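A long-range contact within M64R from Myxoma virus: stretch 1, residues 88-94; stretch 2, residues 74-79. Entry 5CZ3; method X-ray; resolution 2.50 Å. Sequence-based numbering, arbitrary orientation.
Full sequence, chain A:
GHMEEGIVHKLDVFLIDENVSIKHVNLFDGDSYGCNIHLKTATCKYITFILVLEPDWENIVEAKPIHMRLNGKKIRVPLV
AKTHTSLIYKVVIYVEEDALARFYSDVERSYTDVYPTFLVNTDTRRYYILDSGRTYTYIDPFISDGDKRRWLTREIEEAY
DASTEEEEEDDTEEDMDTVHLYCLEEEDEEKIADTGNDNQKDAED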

# COMPACT_ATOMS: atom_id res chain seq x y z
N ILE A 88 -10.58 -2.62 -4.77
CA ILE A 88 -9.50 -3.60 -4.82
C ILE A 88 -8.56 -3.36 -5.99
O ILE A 88 -8.91 -3.60 -7.15
CB ILE A 88 -10.05 -5.03 -4.89
CG1 ILE A 88 -10.94 -5.31 -3.67
CG2 ILE A 88 -8.92 -6.04 -4.96
CD1 ILE A 88 -11.74 -6.59 -3.78
N TYR A 89 -7.35 -2.89 -5.69
CA TYR A 89 -6.33 -2.66 -6.70
C TYR A 89 -5.37 -3.85 -6.79
O TYR A 89 -5.10 -4.52 -5.79
CB TYR A 89 -5.54 -1.39 -6.40
CG TYR A 89 -6.33 -0.10 -6.47
CD1 TYR A 89 -7.05 0.35 -5.37
CD2 TYR A 89 -6.34 0.68 -7.62
CE1 TYR A 89 -7.77 1.54 -5.43
CE2 TYR A 89 -7.05 1.86 -7.68
CZ TYR A 89 -7.76 2.28 -6.58
OH TYR A 89 -8.47 3.46 -6.65
N LYS A 90 -4.86 -4.10 -7.99
CA LYS A 90 -3.84 -5.12 -8.18
C LYS A 90 -2.80 -4.65 -9.19
O LYS A 90 -3.14 -4.29 -10.32
CB LYS A 90 -4.47 -6.44 -8.66
CG LYS A 90 -3.45 -7.54 -8.92
CD LYS A 90 -4.12 -8.86 -9.27
CE LYS A 90 -3.09 -9.95 -9.54
NZ LYS A 90 -3.73 -11.27 -9.82
N VAL A 91 -1.54 -4.64 -8.78
CA VAL A 91 -0.47 -4.24 -9.68
C VAL A 91 0.67 -5.25 -9.63
O VAL A 91 1.00 -5.79 -8.57
CB VAL A 91 0.05 -2.81 -9.34
CG1 VAL A 91 0.65 -2.75 -7.95
CG2 VAL A 91 1.07 -2.35 -10.38
N VAL A 92 1.25 -5.53 -10.79
CA VAL A 92 2.38 -6.44 -10.89
C VAL A 92 3.56 -5.72 -11.53
O VAL A 92 3.45 -5.18 -12.62
CB VAL A 92 2.03 -7.69 -11.70
CG1 VAL A 92 3.26 -8.55 -11.93
CG2 VAL A 92 0.93 -8.50 -11.00
N ILE A 93 4.69 -5.71 -10.83
CA ILE A 93 5.90 -5.09 -11.35
C ILE A 93 6.96 -6.14 -11.63
O ILE A 93 6.95 -7.22 -11.04
CB ILE A 93 6.47 -4.04 -10.38
CG1 ILE A 93 6.85 -4.70 -9.05
CG2 ILE A 93 5.48 -2.92 -10.16
CD1 ILE A 93 7.51 -3.76 -8.07
N TYR A 94 7.87 -5.83 -12.54
CA TYR A 94 8.99 -6.71 -12.83
C TYR A 94 10.29 -6.04 -12.43
O TYR A 94 10.62 -4.95 -12.91
CB TYR A 94 9.02 -7.08 -14.31
CG TYR A 94 10.25 -7.86 -14.70
CD1 TYR A 94 10.33 -9.23 -14.46
CD2 TYR A 94 11.33 -7.23 -15.30
CE1 TYR A 94 11.46 -9.94 -14.81
CE2 TYR A 94 12.46 -7.94 -15.65
CZ TYR A 94 12.52 -9.30 -15.41
OH TYR A 94 13.64 -10.01 -15.76
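Stretch 2, residues 74-79: KIRVPL

Residues 88-94 form a continuous extended strand, and stretch 2 runs back along it in nearly the opposite sense: the end-to-end directions of the touching parts, measured from CA 88 to CA 93 and from CA 75 to CA 79, are 158° apart. The two chains also diverge. The CA atoms of Y89 and L79 lie 4.4 Å apart, those of V91 and V77 5.5 Å, and those of I93 and I75 8.2 Å, so the backbones are close at the L79 end and side chains must fill the gap at the other. Stretch 2 enters as a strand at K74, whereas R76, V77 and P78 are loop, extended but not held in a regular ladder.

One hydrogen bond joins the two backbones, from K90 N to P78 O at 3.1 Å, with an N-H...O angle of 160° that is close to linear. The same carbonyl also receives a CA-H...O contact, Y89 CA to P78 O at 3.3 Å.

Y89 and L79 have the largest areas covered across the contact, 81 and 71 Å². L79 CD1 sits over one face of the Y89 ring, 4.1 Å from the centroid of its six ring carbons and 11° off the ring normal, the geometry of a CH-pi contact; L79 CB reaches Y89 CE2 at 3.6 Å. V77 meets the ring differently: its carbonyl O lies near the ring plane, at the edge, 3.4 Å from Y89 CD2, while V77 CG1 is 3.5 Å from that same Y89 CD2.

V91, with 55 Å² covered, points toward stretch 2. Its CG2 packs 3.7 Å from I75 CG2 and 3.4 Å from R76 O, bridging the widening gap. Farther along, I93 CG2 stands 4.3 Å from I75 CG2, a looser apolar contact consistent with the divergence.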

# COMPACT_ATOMS: atom_id res chain seq x y z
N LYS A 74 6.33 5.95 -13.67
CA LYS A 74 4.90 5.82 -13.38
C LYS A 74 4.40 4.41 -13.71
O LYS A 74 4.68 3.88 -14.78
CB LYS A 74 4.11 6.86 -14.17
CG LYS A 74 2.80 7.27 -13.52
N ILE A 75 3.67 3.82 -12.77
CA ILE A 75 3.12 2.48 -12.97
C ILE A 75 1.61 2.48 -12.81
O ILE A 75 1.08 2.95 -11.80
CB ILE A 75 3.72 1.46 -11.98
CG1 ILE A 75 5.25 1.43 -12.10
CG2 ILE A 75 3.15 0.08 -12.23
CD1 ILE A 75 5.75 0.84 -13.40
N ARG A 76 0.91 1.96 -13.81
CA ARG A 76 -0.54 1.86 -13.78
C ARG A 76 -1.01 0.98 -12.62
O ARG A 76 -0.50 -0.12 -12.43
CB ARG A 76 -1.06 1.30 -15.11
N VAL A 77 -1.96 1.49 -11.86
CA VAL A 77 -2.53 0.75 -10.73
C VAL A 77 -4.00 0.44 -11.00
O VAL A 77 -4.87 1.22 -10.62
CB VAL A 77 -2.39 1.53 -9.41
CG1 VAL A 77 -2.85 0.67 -8.24
CG2 VAL A 77 -0.96 1.98 -9.21
N PRO A 78 -4.27 -0.69 -11.65
CA PRO A 78 -5.63 -1.08 -12.04
C PRO A 78 -6.55 -1.30 -10.85
O PRO A 78 -6.20 -2.04 -9.93
CB PRO A 78 -5.42 -2.39 -12.80
CG PRO A 78 -3.99 -2.37 -13.22
CD PRO A 78 -3.27 -1.66 -12.13
N LEU A 79 -7.71 -0.65 -10.86
CA LEU A 79 -8.76 -0.95 -9.91
C LEU A 79 -9.57 -2.12 -10.45
O LEU A 79 -10.54 -1.93 -11.17
CB LEU A 79 -9.65 0.28 -9.68
CG LEU A 79 -10.96 0.10 -8.91
CD1 LEU A 79 -10.70 -0.39 -7.50
CD2 LEU A 79 -11.74 1.41 -8.89